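Local coordinates for protein hypothetical bacterial 6-phosphogluconolactonase (PDB 3SCY) that is a putative bacterial 6-phosphogluconolactonase, a seven-bladed beta-propeller that probably hydrolyses 6-phosphogluconolactone to 6-phosphogluconate, at residues K27-F32 with P43-V49; D172-Q178 with G210-L216; Y301-G305 with I330-E334. All blocks are in the same frame, centred on the assembly; numbering follows the deposited sequence.

Contact 1. Residues K27-F32 with P43-V49; sequences KGIYTF and PLSDAEV
Strands 28-32 and 43-48 run antiparallel, axes 4.5 Å apart at 158°, as arms of a beta hairpin in one propeller blade. Ile-29 and Ala-47 form a hydrogen-bonded pair (Ile-29 N to Ala-47 O 3.0 Å, Ala-47 N to Ile-29 O 2.8 Å). Leu-44 and Ser-45 both face Thr-31, a classic beta bulge, with Leu-44 N 2.9 Å from Thr-31 O and Thr-31 N 3.0 Å from Ser-45 O. Val-49 N reaches Lys-27 O at 3.0 Å. Gly-28 (147/-98) must be glycine, since a CB would clash with Ala-47 O and Val-49 O. Ile-29, Thr-31, Ser-45 and Ala-47 face the next blade. Tyr-30 and Phe-32, both m, take the opposite face in non-hydrogen-bonded pairs: Tyr-30 CD2 is 3.6 Å from Asp-46 CB, and Phe-32 CE2 4.0 Å from Pro-43 CG. Lys-27 N donates to Tyr-30 OH at 2.7 Å. Lys-27 NZ and Glu-48 OE2, 3.5 Å apart, form a long salt bridge with a weak hydrogen bond; two waters also bridge them, as expected of an exposed ion pair.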
# COMPACT_ATOMS: atom_id res chain seq x y z
N LYS A 27 -9.86 -6.42 16.87
CA LYS A 27 -10.14 -5.16 17.56
C LYS A 27 -9.83 -3.97 16.66
O LYS A 27 -10.39 -2.89 16.83
CB LYS A 27 -9.32 -5.03 18.86
CG LYS A 27 -9.79 -5.92 20.01
CD LYS A 27 -8.82 -5.82 21.17
CE LYS A 27 -9.18 -6.74 22.32
NZ LYS A 27 -10.29 -6.19 23.14
N GLY A 28 -8.91 -4.17 15.72
CA GLY A 28 -8.51 -3.11 14.81
C GLY A 28 -7.06 -3.19 14.41
O GLY A 28 -6.72 -3.88 13.44
N ILE A 29 -6.20 -2.40 15.07
CA ILE A 29 -4.76 -2.38 14.74
C ILE A 29 -4.00 -3.16 15.78
O ILE A 29 -4.20 -2.93 16.98
CB ILE A 29 -4.20 -0.93 14.63
CG1 ILE A 29 -4.94 -0.14 13.55
CG2 ILE A 29 -2.70 -0.95 14.34
CD1 ILE A 29 -4.64 1.37 13.58
N TYR A 30 -3.08 -4.01 15.34
CA TYR A 30 -2.24 -4.79 16.23
C TYR A 30 -0.80 -4.41 15.97
O TYR A 30 -0.41 -4.14 14.82
CB TYR A 30 -2.46 -6.28 16.00
CG TYR A 30 -3.84 -6.76 16.39
CD1 TYR A 30 -4.90 -6.70 15.49
CD2 TYR A 30 -4.10 -7.20 17.69
CE1 TYR A 30 -6.18 -7.09 15.86
CE2 TYR A 30 -5.39 -7.59 18.07
CZ TYR A 30 -6.42 -7.56 17.15
OH TYR A 30 -7.69 -7.92 17.49
N THR A 31 -0.00 -4.35 17.04
CA THR A 31 1.41 -4.02 16.92
C THR A 31 2.26 -5.16 17.48
O THR A 31 1.85 -5.84 18.42
CB THR A 31 1.76 -2.71 17.57
OG1 THR A 31 1.44 -2.78 18.95
CG2 THR A 31 1.05 -1.52 16.92
N PHE A 32 3.43 -5.36 16.86
CA PHE A 32 4.36 -6.45 17.19
C PHE A 32 5.79 -6.00 17.08
O PHE A 32 6.10 -5.11 16.30
CB PHE A 32 4.17 -7.64 16.19
CG PHE A 32 2.79 -8.26 16.13
CD1 PHE A 32 1.78 -7.68 15.37
CD2 PHE A 32 2.50 -9.41 16.85
CE1 PHE A 32 0.50 -8.23 15.34
CE2 PHE A 32 1.20 -9.94 16.86
CZ PHE A 32 0.22 -9.35 16.08
N PRO A 43 3.98 -9.94 20.39
CA PRO A 43 2.87 -8.98 20.42
C PRO A 43 3.19 -7.83 21.37
O PRO A 43 3.79 -8.05 22.43
CB PRO A 43 1.69 -9.82 20.90
CG PRO A 43 2.09 -11.25 20.57
CD PRO A 43 3.55 -11.25 20.93
N LEU A 44 2.82 -6.60 21.00
CA LEU A 44 3.09 -5.46 21.87
C LEU A 44 1.79 -4.87 22.37
O LEU A 44 1.54 -4.81 23.56
CB LEU A 44 3.94 -4.37 21.16
CG LEU A 44 5.34 -4.78 20.68
CD1 LEU A 44 5.97 -3.66 19.85
CD2 LEU A 44 6.27 -5.10 21.86
N SER A 45 0.94 -4.40 21.45
CA SER A 45 -0.28 -3.74 21.87
C SER A 45 -1.32 -3.86 20.78
O SER A 45 -1.10 -4.54 19.78
CB SER A 45 0.00 -2.26 22.18
OG SER A 45 -1.08 -1.62 22.82
N ASP A 46 -2.44 -3.21 20.98
CA ASP A 46 -3.49 -3.15 19.98
C ASP A 46 -4.31 -1.91 20.19
O ASP A 46 -4.22 -1.29 21.25
CB ASP A 46 -4.38 -4.41 20.00
CG ASP A 46 -5.07 -4.67 21.32
OD1 ASP A 46 -5.93 -3.85 21.70
OD2 ASP A 46 -4.77 -5.71 21.95
N ALA A 47 -5.06 -1.52 19.18
CA ALA A 47 -5.91 -0.34 19.24
C ALA A 47 -7.27 -0.68 18.66
O ALA A 47 -7.34 -1.27 17.58
CB ALA A 47 -5.28 0.83 18.48
N GLU A 48 -8.33 -0.35 19.40
CA GLU A 48 -9.70 -0.54 18.94
C GLU A 48 -10.00 0.55 17.92
O GLU A 48 -10.03 1.74 18.26
CB GLU A 48 -10.69 -0.52 20.11
CG GLU A 48 -10.64 -1.81 20.89
CD GLU A 48 -11.92 -2.28 21.56
OE1 GLU A 48 -13.02 -1.78 21.21
OE2 GLU A 48 -11.83 -3.17 22.43
N VAL A 49 -10.13 0.12 16.67
CA VAL A 49 -10.35 0.97 15.48
C VAL A 49 -11.19 0.18 14.49
O VAL A 49 -10.87 -0.96 14.26
CB VAL A 49 -9.02 1.41 14.79
CG1 VAL A 49 -9.25 2.62 13.89
CG2 VAL A 49 -7.90 1.68 15.79
O HOH W 1 -9.71 -3.02 23.93
O HOH W 2 -12.91 -5.53 23.36

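Contact 2. Residues D172-Q178 with G210-L216; sequences DDLGTDQ and GSGPRHL
Asp-177 links a hairpin turn of one propeller blade to the loop entering the next. Its backbone is left-handed (59/41), and with Gln-178 it faces Asp-173 in a G1 beta bulge. With chi1 m, its carboxylate reaches the 210-212 backbone: OD2 accepts Gly-210 N at 2.8 Å, and OD1 accepts Gly-212 N at 2.8 Å. OD1 also takes a weak bond from Gln-152, which donates to Leu-174 O as well. Gly-210 and Gly-212 have positive phi. Leu-174 packs against Gly-212, CA to CA 4.0 Å, with a CA-H...O contact from Gly-212 CA to Leu-174 O of 3.4 Å. Pro-213 packs against the turn, its CD 3.5 Å from Asp-173 O. The Asp-173 carboxylate is hydrogen-bonded to His-156 N and His-180 NE2. Asp-172 (m) OD2 is 2.9 Å from Arg-214 O, two acceptors and not a bond. Arg-214 is salt-bridged to Glu-230 and hydrogen-bonded to Gly-262 O, His-215 ND1 to Asp-263. The buried carboxylate of Asp-177 is thus stabilised by main-chain NH groups of the next blade's entry loop.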
# COMPACT_ATOMS: atom_id res chain seq x y z
N ASP A 172 -4.09 5.56 -8.69
CA ASP A 172 -4.52 4.41 -9.50
C ASP A 172 -6.01 4.25 -9.46
O ASP A 172 -6.59 4.18 -8.37
CB ASP A 172 -3.87 3.11 -8.99
CG ASP A 172 -2.37 3.03 -9.12
OD1 ASP A 172 -1.79 3.85 -9.85
OD2 ASP A 172 -1.77 2.09 -8.52
N ASP A 173 -6.62 4.13 -10.64
CA ASP A 173 -8.05 3.99 -10.75
C ASP A 173 -8.40 2.67 -11.40
O ASP A 173 -8.37 2.50 -12.63
CB ASP A 173 -8.62 5.17 -11.53
CG ASP A 173 -10.13 5.22 -11.69
OD1 ASP A 173 -10.81 4.22 -11.37
OD2 ASP A 173 -10.63 6.27 -12.14
N LEU A 174 -8.78 1.72 -10.54
CA LEU A 174 -9.13 0.37 -10.96
C LEU A 174 -10.32 0.37 -11.90
O LEU A 174 -10.39 -0.45 -12.83
CB LEU A 174 -9.38 -0.50 -9.70
CG LEU A 174 -9.87 -1.97 -9.91
CD1 LEU A 174 -9.37 -2.87 -8.79
CD2 LEU A 174 -11.43 -2.06 -10.02
N GLY A 175 -11.26 1.29 -11.66
CA GLY A 175 -12.47 1.34 -12.45
C GLY A 175 -12.35 1.88 -13.86
O GLY A 175 -13.17 1.53 -14.71
N THR A 176 -11.37 2.76 -14.11
CA THR A 176 -11.28 3.37 -15.45
C THR A 176 -9.97 3.04 -16.17
O THR A 176 -9.73 3.62 -17.23
CB THR A 176 -11.47 4.89 -15.36
OG1 THR A 176 -10.34 5.47 -14.72
CG2 THR A 176 -12.75 5.28 -14.63
N ASP A 177 -9.13 2.13 -15.61
CA ASP A 177 -7.85 1.74 -16.25
C ASP A 177 -6.93 2.96 -16.46
O ASP A 177 -6.27 3.07 -17.48
CB ASP A 177 -8.10 1.00 -17.58
CG ASP A 177 -8.77 -0.34 -17.34
OD1 ASP A 177 -8.30 -1.08 -16.46
OD2 ASP A 177 -9.76 -0.64 -18.03
N GLN A 178 -6.89 3.84 -15.48
CA GLN A 178 -6.07 5.04 -15.55
C GLN A 178 -5.28 5.26 -14.28
O GLN A 178 -5.68 4.82 -13.21
CB GLN A 178 -6.93 6.30 -15.81
CG GLN A 178 -7.55 6.36 -17.20
CD GLN A 178 -8.47 7.55 -17.32
OE1 GLN A 178 -9.49 7.67 -16.64
NE2 GLN A 178 -8.13 8.44 -18.23
N GLY A 210 -9.52 -3.17 -19.10
CA GLY A 210 -9.80 -4.33 -18.26
C GLY A 210 -8.67 -4.69 -17.30
O GLY A 210 -8.76 -5.72 -16.63
N SER A 211 -7.60 -3.87 -17.25
CA SER A 211 -6.47 -4.17 -16.35
C SER A 211 -6.86 -4.05 -14.87
O SER A 211 -6.49 -4.92 -14.07
CB SER A 211 -5.30 -3.24 -16.62
OG SER A 211 -4.72 -3.47 -17.89
N GLY A 212 -7.54 -2.98 -14.50
CA GLY A 212 -7.91 -2.75 -13.10
C GLY A 212 -6.71 -2.35 -12.25
O GLY A 212 -6.35 -3.08 -11.32
N PRO A 213 -6.05 -1.19 -12.55
CA PRO A 213 -4.85 -0.78 -11.78
C PRO A 213 -5.08 -0.78 -10.28
O PRO A 213 -6.08 -0.24 -9.82
CB PRO A 213 -4.60 0.67 -12.26
CG PRO A 213 -5.25 0.77 -13.55
CD PRO A 213 -6.39 -0.21 -13.61
N ARG A 214 -4.17 -1.41 -9.52
CA ARG A 214 -4.38 -1.49 -8.09
C ARG A 214 -3.29 -0.70 -7.37
O ARG A 214 -3.56 0.44 -6.99
CB ARG A 214 -4.47 -2.95 -7.58
CG ARG A 214 -4.96 -3.05 -6.13
CD ARG A 214 -5.14 -4.51 -5.71
NE ARG A 214 -5.89 -4.59 -4.45
CZ ARG A 214 -5.34 -4.48 -3.24
NH1 ARG A 214 -4.03 -4.37 -3.11
NH2 ARG A 214 -6.10 -4.52 -2.15
N HIS A 215 -2.09 -1.26 -7.17
CA HIS A 215 -1.04 -0.56 -6.43
C HIS A 215 0.14 -0.24 -7.31
O HIS A 215 0.46 -1.00 -8.22
CB HIS A 215 -0.58 -1.39 -5.21
CG HIS A 215 -1.50 -1.35 -4.03
ND1 HIS A 215 -1.19 -2.05 -2.86
CD2 HIS A 215 -2.72 -0.77 -3.88
CE1 HIS A 215 -2.19 -1.79 -2.02
NE2 HIS A 215 -3.14 -1.05 -2.59
N LEU A 216 0.81 0.87 -7.01
CA LEU A 216 1.96 1.40 -7.75
C LEU A 216 3.14 1.62 -6.82
O LEU A 216 2.96 2.13 -5.70
CB LEU A 216 1.57 2.74 -8.38
CG LEU A 216 2.64 3.45 -9.25
CD1 LEU A 216 2.82 2.75 -10.62
CD2 LEU A 216 2.23 4.90 -9.53

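Contact 3. Residues Y301-G305 with I330-E334; sequences YQLTG and IQIFE. With NA (sodium ion), chain E.
This is a surface contact between neighbouring blades of the seven-bladed beta-propeller. It sets the end of strand 296-303, the outer strand of one blade, against strand 329-335, the third strand of the next. The backbones stay apart: Gln-302 and Phe-333 are 9.4 Å apart CA to CA, Gly-305 and Gln-331 7.3 Å. Side chains bridge the gap. Phe-333 (chi1 m, chi2 89°) points toward 301-305; its CE2 is 3.4 Å from Gln-302 CD, and its CZ 3.9 Å from Thr-304 CG2. Gln-331 (m, t) sends OE1 to accept Gly-305 N at 2.8 Å. Water 4 joins Gln-331 NE2 (3.1 Å) to Leu-303 O (2.8 Å). Gln-302 is t with chi2 p, and its NE2 donates to Leu-303 O at 2.9 Å. That bond helps to direct OE1, which binds sodium. Leu-342, starting the last strand of the second blade, supplies the other protein ligand, so the ion spans both blades. Waters 3, 5, 6 and 7 complete the site; sodium lies 2.2 Å from Gln-302 OE1.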
# COMPACT_ATOMS: atom_id res chain seq x y z
N TYR A 301 7.53 -18.85 -7.96
CA TYR A 301 6.20 -18.62 -7.42
C TYR A 301 6.10 -19.30 -6.07
O TYR A 301 6.51 -20.46 -5.92
CB TYR A 301 5.12 -19.20 -8.38
CG TYR A 301 3.75 -18.63 -8.06
CD1 TYR A 301 3.35 -17.41 -8.59
CD2 TYR A 301 2.87 -19.30 -7.22
CE1 TYR A 301 2.12 -16.84 -8.26
CE2 TYR A 301 1.63 -18.76 -6.90
CZ TYR A 301 1.25 -17.54 -7.45
OH TYR A 301 0.03 -16.97 -7.16
N GLN A 302 5.56 -18.58 -5.09
CA GLN A 302 5.40 -19.12 -3.75
C GLN A 302 3.94 -19.13 -3.34
O GLN A 302 3.34 -18.07 -3.21
CB GLN A 302 6.23 -18.28 -2.75
CG GLN A 302 5.99 -18.70 -1.28
CD GLN A 302 6.51 -20.07 -0.95
OE1 GLN A 302 7.71 -20.33 -1.02
NE2 GLN A 302 5.63 -20.98 -0.60
N LEU A 303 3.40 -20.31 -3.11
CA LEU A 303 2.02 -20.43 -2.63
C LEU A 303 1.96 -19.98 -1.19
O LEU A 303 2.85 -20.28 -0.41
CB LEU A 303 1.52 -21.87 -2.78
CG LEU A 303 1.30 -22.33 -4.23
CD1 LEU A 303 1.05 -23.83 -4.28
CD2 LEU A 303 0.08 -21.63 -4.86
N THR A 304 0.90 -19.26 -0.85
CA THR A 304 0.77 -18.76 0.51
C THR A 304 -0.54 -19.21 1.12
O THR A 304 -1.32 -19.90 0.47
CB THR A 304 0.79 -17.20 0.48
OG1 THR A 304 -0.30 -16.72 -0.30
CG2 THR A 304 2.10 -16.61 -0.02
N GLY A 305 -0.80 -18.71 2.31
CA GLY A 305 -2.12 -18.81 2.94
C GLY A 305 -3.12 -18.05 2.08
O GLY A 305 -2.76 -17.35 1.12
N ILE A 330 -0.15 -14.15 9.48
CA ILE A 330 0.92 -13.43 8.81
C ILE A 330 1.99 -14.50 8.61
O ILE A 330 2.53 -14.99 9.61
CB ILE A 330 1.46 -12.19 9.52
CG1 ILE A 330 0.36 -11.15 9.61
CG2 ILE A 330 2.69 -11.63 8.74
CD1 ILE A 330 0.60 -10.13 10.80
N GLN A 331 2.23 -14.94 7.37
CA GLN A 331 3.23 -15.97 7.08
C GLN A 331 4.58 -15.34 6.89
O GLN A 331 4.68 -14.29 6.22
CB GLN A 331 2.85 -16.71 5.83
CG GLN A 331 1.89 -17.84 5.99
CD GLN A 331 1.80 -18.51 4.64
OE1 GLN A 331 1.49 -17.88 3.64
NE2 GLN A 331 2.16 -19.78 4.58
N ILE A 332 5.64 -15.98 7.41
CA ILE A 332 6.98 -15.42 7.32
C ILE A 332 7.83 -16.25 6.37
O ILE A 332 8.02 -17.45 6.61
CB ILE A 332 7.65 -15.32 8.73
CG1 ILE A 332 6.69 -14.90 9.88
CG2 ILE A 332 8.95 -14.50 8.69
CD1 ILE A 332 5.99 -13.51 9.71
N PHE A 333 8.37 -15.62 5.31
CA PHE A 333 9.24 -16.28 4.34
C PHE A 333 10.63 -15.71 4.37
O PHE A 333 10.82 -14.50 4.42
CB PHE A 333 8.69 -16.17 2.90
CG PHE A 333 7.36 -16.83 2.70
CD1 PHE A 333 6.17 -16.12 2.91
CD2 PHE A 333 7.27 -18.16 2.28
CE1 PHE A 333 4.93 -16.75 2.77
CE2 PHE A 333 6.03 -18.78 2.15
CZ PHE A 333 4.87 -18.07 2.35
N GLU A 334 11.63 -16.59 4.36
CA GLU A 334 13.00 -16.15 4.25
C GLU A 334 13.32 -16.01 2.77
O GLU A 334 12.93 -16.87 1.98
CB GLU A 334 13.95 -17.14 4.95
CG GLU A 334 15.39 -16.64 4.95
CD GLU A 334 16.39 -17.41 5.79
OE1 GLU A 334 15.98 -18.32 6.55
OE2 GLU A 334 17.60 -17.06 5.71
NA NA E . 9.37 -21.28 -2.14
O HOH W 3 7.69 -22.17 -3.88
O HOH W 4 2.21 -21.49 2.00
O HOH W 5 9.44 -23.28 -1.07
O HOH W 6 11.40 -22.00 -3.68
O HOH W 7 9.85 -19.54 -4.08

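How the contacts relate
From the N terminus the contacts come in series, and none nests in or crosses another. Contact 1 closes the short hairpin between strands 28-35 and 41-48, within the blade whose other edge strand, 354-360, comes from the C-terminal end of the chain and so closes the propeller ring. Contact 2 closes a longer loop, holding strands 178-184 and 197-206, and joins the 157-206 blade to the one starting at 213-218. Contact 3 closes the loop from 301-305 to 330-334 and ties the last two blades in sequence order. Contacts 1 and 2 lie on opposite sides of the chain's centre, centres 31 Å apart. Contacts 1 and 3 approach to about 5 Å at their nearest atoms without touching, and Ile-330 packs on strand 13-20 of the first blade.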